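Local coordinates for AvmM (Streptomyces sp. NBRC 109436, PDB 7FE6), which catalyses the macrocyclization step in the biosynthesis of alchivemycin A, through dehydration and a Michael-type addition, at residues W65-D70 with S150-I155; K95-Q100 with H108-L113. All blocks are in the same frame, centred on the assembly; numbering follows the deposited sequence.

In the fold
Going along the chain from the N terminus, strand 57-66 ends in W65 and F66 and gives way to the loop S67-D70. The polypeptide then passes through strand 77-83 of the other large sheet before reaching K95-Q100, which pairs with H108-L113 just eight residues on. Contact 2 therefore closes a short loop, and that loop falls wholly within the long excursion that contact 1 closes when S150-I155 returns beside W65-D70. Strand 57-66 lies between strands 153-162 and 107-113, so contact 1 secures one of its flanks and contact 2 builds outward from the strand on its other flank. The centres are about 15 Å apart, and W65 packs on H108 where the two meet.

Contact 1. Residues W65-D70 with S150-I155; sequences WFSDRD and SEHAGI
The end of strand 57-66 and the start of strand 153-162 form an antiparallel pair here, with W65 opposite G154 and F66 opposite A153. W65 and G154 make the hydrogen-bonded pair, each N donating to the other's O. Beyond it H152 O takes two donors, S67 N at 3.0 Å and S67 OG at 2.7 Å, which fixes the serine hydroxyl against the corner the chain turns at E151 and H152. Both strands are interior to the mixed five-stranded sheet. D68 CG lies between its backbone N and carbonyl carbon (chi1 55°), and the carboxylate grips the chain entering the corner: OD1 accepts from S150 OG at 2.8 Å and OD2 from E151 N at 2.7 Å, each met on the syn side. An alanine at D68 would probably leave S150 OG and E151 N without these acceptors and the S150-E151 segment less firmly held. S150 CB sits over the centre of the F66 ring, 3.9 Å from its centroid, while A153 CB touches F66 CD1. H152 NE2 approaches W65 CZ3 to 3.6 Å, the ring planes 86° apart; H152 ND1 is hydrogen-bonded to H139 of the second subunit.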
loop_
_atom_site.group_PDB
_atom_site.type_symbol
_atom_site.label_atom_id
_atom_site.label_comp_id
_atom_site.label_asym_id
_atom_site.label_seq_id
_atom_site.Cartn_x
_atom_site.Cartn_y
_atom_site.Cartn_z
ATOM N N TRP A 65 -5.196 7.293 -16.356
ATOM C CA TRP A 65 -4.191 7.416 -17.404
ATOM C C TRP A 65 -4.123 6.121 -18.197
ATOM O O TRP A 65 -4.045 5.035 -17.613
ATOM C CB TRP A 65 -2.818 7.746 -16.809
ATOM C CG TRP A 65 -1.656 7.717 -17.802
ATOM C CD1 TRP A 65 -1.490 8.515 -18.903
ATOM C CD2 TRP A 65 -0.471 6.894 -17.725
ATOM N NE1 TRP A 65 -0.292 8.217 -19.531
ATOM C CE2 TRP A 65 0.350 7.233 -18.825
ATOM C CE3 TRP A 65 -0.038 5.895 -16.843
ATOM C CZ2 TRP A 65 1.573 6.615 -19.064
ATOM C CZ3 TRP A 65 1.180 5.283 -17.080
ATOM C CH2 TRP A 65 1.971 5.646 -18.183
ATOM N N PHE A 66 -4.170 6.235 -19.518
ATOM C CA PHE A 66 -3.892 5.116 -20.416
ATOM C C PHE A 66 -2.574 5.390 -21.123
ATOM O O PHE A 66 -2.426 6.418 -21.786
ATOM C CB PHE A 66 -5.011 4.917 -21.444
ATOM C CG PHE A 66 -6.299 4.368 -20.869
ATOM C CD1 PHE A 66 -6.407 4.044 -19.528
ATOM C CD2 PHE A 66 -7.407 4.166 -21.691
ATOM C CE1 PHE A 66 -7.596 3.538 -19.011
ATOM C CE2 PHE A 66 -8.598 3.656 -21.176
ATOM C CZ PHE A 66 -8.691 3.344 -19.829
ATOM N N SER A 67 -1.626 4.471 -20.987
ATOM C CA SER A 67 -0.325 4.661 -21.602
ATOM C C SER A 67 -0.305 4.266 -23.074
ATOM O O SER A 67 0.650 4.618 -23.779
ATOM C CB SER A 67 0.725 3.840 -20.867
ATOM O OG SER A 67 0.570 2.484 -21.210
ATOM N N ASP A 68 -1.314 3.521 -23.543
ATOM C CA ASP A 68 -1.261 2.849 -24.837
ATOM C C ASP A 68 -2.403 3.247 -25.760
ATOM O O ASP A 68 -2.690 2.530 -26.724
ATOM C CB ASP A 68 -1.236 1.332 -24.640
ATOM C CG ASP A 68 -2.397 0.825 -23.797
ATOM O OD1 ASP A 68 -3.079 1.648 -23.151
ATOM O OD2 ASP A 68 -2.610 -0.408 -23.760
ATOM N N ARG A 69 -3.037 4.384 -25.505
ATOM C CA ARG A 69 -4.037 4.959 -26.392
ATOM C C ARG A 69 -4.378 6.351 -25.889
ATOM O O ARG A 69 -4.236 6.642 -24.696
ATOM C CB ARG A 69 -5.281 4.079 -26.459
ATOM C CG ARG A 69 -5.858 3.719 -25.113
ATOM C CD ARG A 69 -6.831 2.573 -25.280
ATOM N NE ARG A 69 -7.936 2.936 -26.164
ATOM C CZ ARG A 69 -8.868 2.083 -26.574
ATOM N NH1 ARG A 69 -8.828 0.815 -26.190
ATOM N NH2 ARG A 69 -9.835 2.490 -27.377
ATOM N N ASP A 70 -4.844 7.211 -26.800
ATOM C CA ASP A 70 -5.121 8.585 -26.397
ATOM C C ASP A 70 -6.574 8.991 -26.624
ATOM O O ASP A 70 -6.893 10.188 -26.546
ATOM C CB ASP A 70 -4.188 9.567 -27.106
ATOM C CG ASP A 70 -4.239 9.442 -28.601
ATOM O OD1 ASP A 70 -5.271 8.979 -29.142
ATOM O OD2 ASP A 70 -3.244 9.839 -29.240
ATOM N N SER A 150 -7.089 -1.474 -22.013
ATOM C CA SER A 150 -5.761 -0.898 -21.900
ATOM C C SER A 150 -4.826 -1.915 -21.259
ATOM O O SER A 150 -5.200 -2.578 -20.290
ATOM C CB SER A 150 -5.795 0.393 -21.080
ATOM O OG SER A 150 -4.484 0.878 -20.896
ATOM N N GLU A 151 -3.611 -2.018 -21.780
ATOM C CA GLU A 151 -2.656 -2.979 -21.266
ATOM C C GLU A 151 -1.631 -2.376 -20.307
ATOM O O GLU A 151 -0.822 -3.114 -19.731
ATOM C CB GLU A 151 -2.004 -3.696 -22.446
ATOM C CG GLU A 151 -3.030 -4.656 -23.042
ATOM C CD GLU A 151 -3.531 -5.616 -21.953
ATOM O OE1 GLU A 151 -2.653 -6.363 -21.426
ATOM O OE2 GLU A 151 -4.736 -5.562 -21.558
ATOM N N HIS A 152 -1.657 -1.064 -20.102
ATOM C CA HIS A 152 -0.900 -0.467 -19.010
ATOM C C HIS A 152 -1.517 0.889 -18.698
ATOM O O HIS A 152 -1.388 1.837 -19.482
ATOM C CB HIS A 152 0.587 -0.342 -19.331
ATOM C CG HIS A 152 1.338 0.470 -18.319
ATOM N ND1 HIS A 152 1.381 0.135 -16.980
ATOM C CD2 HIS A 152 2.020 1.636 -18.437
ATOM C CE1 HIS A 152 2.086 1.042 -16.325
ATOM N NE2 HIS A 152 2.485 1.964 -17.186
ATOM N N ALA A 153 -2.150 0.976 -17.533
ATOM C CA ALA A 153 -2.910 2.135 -17.122
ATOM C C ALA A 153 -2.632 2.357 -15.649
ATOM O O ALA A 153 -2.091 1.487 -14.955
ATOM C CB ALA A 153 -4.411 1.934 -17.375
ATOM N N GLY A 154 -3.032 3.515 -15.155
ATOM C CA GLY A 154 -2.866 3.794 -13.743
ATOM C C GLY A 154 -3.988 4.664 -13.243
ATOM O O GLY A 154 -4.548 5.487 -13.984
ATOM N N ILE A 155 -4.334 4.467 -11.975
ATOM C CA ILE A 155 -5.078 5.464 -11.220
ATOM C C ILE A 155 -4.071 6.175 -10.328
ATOM O O ILE A 155 -3.268 5.526 -9.638
ATOM C CB ILE A 155 -6.207 4.828 -10.402
ATOM C CG1 ILE A 155 -7.076 3.960 -11.305
ATOM C CG2 ILE A 155 -7.056 5.906 -9.779
ATOM C CD1 ILE A 155 -8.134 3.134 -10.569
#

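Contact 2. Residues K95-Q100 with H108-L113; sequences KCWDPQ and HIACQL
H108 CG lies between its own backbone N and carbonyl carbon (chi1 72°), and chi2 of 70° turns the imidazole so that one face lies against Q100 CB; Q100 CG, anti to its carbonyl carbon (chi1 -59°), comes near H108 CE1. Q100 CB lies 3.4 Å from the ring centroid and is offset toward the rim, a CH-pi contact. The fold element is strand 107-113, outermost in the mixed sheet within this chain, along which the irregular 95-100 segment runs roughly antiparallel. Two separate patches of backbone pairing hold it there, with the register slipping by one residue between them. In the first, Q112 N donates to K95 O and W97 N donates to A110 O at 2.8 Å, around the bridge of C96 with C111. In the second, Q100 and H108 form a hydrogen-bonded pair through both their N and O atoms. D98 and P99 carry the chain between the patches, and P99 CB lies beside I109 CD1, the two side chains pointing the same way. Q100 bends back at chi2, and its NE2 donates to D98 O at 2.9 Å, from above the carbonyl plane; the same nitrogen lies over the centre of the W97 ring, 3.4 Å above its plane. A110 CB meets that indole at its edge and also packs on W97 CB. Farther out, K95 NZ forms a salt bridge with D92, and Q112 NE2 donates to G173 O. On the other side of the strand from A110, C96 SG approaches C111 SG to 3.5 Å, an apolar contact of two unlinked sulfurs.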
loop_
_atom_site.group_PDB
_atom_site.type_symbol
_atom_site.label_atom_id
_atom_site.label_comp_id
_atom_site.label_asym_id
_atom_site.label_seq_id
_atom_site.Cartn_x
_atom_site.Cartn_y
_atom_site.Cartn_z
ATOM N N LYS A 95 -15.959 19.333 -13.067
ATOM C CA LYS A 95 -14.842 19.413 -12.122
ATOM C C LYS A 95 -13.770 18.398 -12.494
ATOM O O LYS A 95 -13.282 17.614 -11.678
ATOM C CB LYS A 95 -15.307 19.216 -10.679
ATOM C CG LYS A 95 -16.247 20.277 -10.123
ATOM C CD LYS A 95 -16.416 20.135 -8.597
ATOM C CE LYS A 95 -17.623 20.903 -8.058
ATOM N NZ LYS A 95 -18.929 20.412 -8.596
ATOM N N CYS A 96 -13.423 18.415 -13.777
ATOM C CA CYS A 96 -12.331 17.627 -14.317
ATOM C C CYS A 96 -11.431 18.553 -15.112
ATOM O O CYS A 96 -11.852 19.627 -15.556
ATOM C CB CYS A 96 -12.804 16.490 -15.229
ATOM S SG CYS A 96 -13.820 15.234 -14.427
ATOM N N TRP A 97 -10.162 18.169 -15.195
ATOM C CA TRP A 97 -9.253 18.805 -16.125
ATOM C C TRP A 97 -9.524 18.268 -17.526
ATOM O O TRP A 97 -10.084 17.184 -17.704
ATOM C CB TRP A 97 -7.809 18.557 -15.690
ATOM C CG TRP A 97 -6.825 19.534 -16.216
ATOM C CD1 TRP A 97 -7.087 20.695 -16.871
ATOM C CD2 TRP A 97 -5.399 19.440 -16.125
ATOM N NE1 TRP A 97 -5.916 21.333 -17.205
ATOM C CE2 TRP A 97 -4.862 20.582 -16.757
ATOM C CE3 TRP A 97 -4.520 18.493 -15.579
ATOM C CZ2 TRP A 97 -3.488 20.809 -16.852
ATOM C CZ3 TRP A 97 -3.157 18.722 -15.675
ATOM C CH2 TRP A 97 -2.654 19.875 -16.307
ATOM N N ASP A 98 -9.167 19.064 -18.526
ATOM C CA ASP A 98 -9.263 18.615 -19.904
ATOM C C ASP A 98 -8.238 17.515 -20.169
ATOM O O ASP A 98 -7.186 17.473 -19.518
ATOM C CB ASP A 98 -9.041 19.768 -20.874
ATOM C CG ASP A 98 -10.254 20.645 -21.007
ATOM O OD1 ASP A 98 -11.364 20.164 -20.712
ATOM O OD2 ASP A 98 -10.112 21.794 -21.457
ATOM N N PRO A 99 -8.516 16.616 -21.156
ATOM C CA PRO A 99 -7.554 15.562 -21.503
ATOM C C PRO A 99 -6.128 16.069 -21.598
ATOM O O PRO A 99 -5.888 17.173 -22.085
ATOM C CB PRO A 99 -8.053 15.071 -22.870
ATOM C CG PRO A 99 -9.511 15.357 -22.879
ATOM C CD PRO A 99 -9.714 16.584 -22.025
ATOM N N GLN A 100 -5.187 15.311 -21.052
ATOM C CA GLN A 100 -3.769 15.626 -21.131
ATOM C C GLN A 100 -3.068 14.498 -21.871
ATOM O O GLN A 100 -3.422 13.329 -21.710
ATOM C CB GLN A 100 -3.154 15.817 -19.745
ATOM C CG GLN A 100 -3.790 16.917 -18.912
ATOM C CD GLN A 100 -3.605 18.285 -19.525
ATOM O OE1 GLN A 100 -2.472 18.701 -19.794
ATOM N NE2 GLN A 100 -4.715 18.987 -19.776
ATOM N N HIS A 108 -4.510 11.216 -20.108
ATOM C CA HIS A 108 -5.000 11.054 -18.748
ATOM C C HIS A 108 -6.091 12.073 -18.454
ATOM O O HIS A 108 -6.118 13.173 -19.012
ATOM C CB HIS A 108 -3.854 11.114 -17.718
ATOM C CG HIS A 108 -3.250 12.470 -17.506
ATOM N ND1 HIS A 108 -3.922 13.500 -16.881
ATOM C CD2 HIS A 108 -2.015 12.950 -17.789
ATOM C CE1 HIS A 108 -3.134 14.557 -16.796
ATOM N NE2 HIS A 108 -1.973 14.254 -17.350
ATOM N N ILE A 109 -7.035 11.662 -17.615
ATOM C CA ILE A 109 -8.212 12.459 -17.290
ATOM C C ILE A 109 -8.145 12.732 -15.787
ATOM O O ILE A 109 -8.315 11.810 -14.974
ATOM C CB ILE A 109 -9.525 11.746 -17.655
ATOM C CG1 ILE A 109 -9.515 11.204 -19.091
ATOM C CG2 ILE A 109 -10.690 12.703 -17.510
ATOM C CD1 ILE A 109 -9.250 12.228 -20.130
ATOM N N ALA A 110 -7.895 13.991 -15.415
ATOM C CA ALA A 110 -7.793 14.384 -14.015
ATOM C C ALA A 110 -9.166 14.782 -13.480
ATOM O O ALA A 110 -9.844 15.632 -14.062
ATOM C CB ALA A 110 -6.793 15.528 -13.848
ATOM N N CYS A 111 -9.574 14.151 -12.378
ATOM C CA CYS A 111 -10.901 14.328 -11.798
ATOM C C CYS A 111 -10.826 14.819 -10.361
ATOM O O CYS A 111 -10.078 14.270 -9.542
ATOM C CB CYS A 111 -11.692 13.024 -11.840
ATOM S SG CYS A 111 -11.897 12.410 -13.471
ATOM N N GLN A 112 -11.647 15.808 -10.045
ATOM C CA GLN A 112 -11.737 16.319 -8.690
ATOM C C GLN A 112 -12.749 15.506 -7.885
ATOM O O GLN A 112 -13.908 15.372 -8.281
ATOM C CB GLN A 112 -12.109 17.803 -8.704
ATOM C CG GLN A 112 -11.997 18.474 -7.347
ATOM C CD GLN A 112 -12.360 19.961 -7.381
ATOM O OE1 GLN A 112 -12.739 20.538 -6.362
ATOM N NE2 GLN A 112 -12.193 20.592 -8.541
ATOM N N LEU A 113 -12.303 14.995 -6.739
ATOM C CA LEU A 113 -13.138 14.275 -5.777
ATOM C C LEU A 113 -13.117 14.980 -4.419
ATOM O O LEU A 113 -12.854 14.335 -3.393
ATOM C CB LEU A 113 -12.641 12.826 -5.614
ATOM C CG LEU A 113 -13.047 11.787 -6.665
ATOM C CD1 LEU A 113 -12.440 12.105 -8.035
ATOM C CD2 LEU A 113 -12.603 10.406 -6.210
#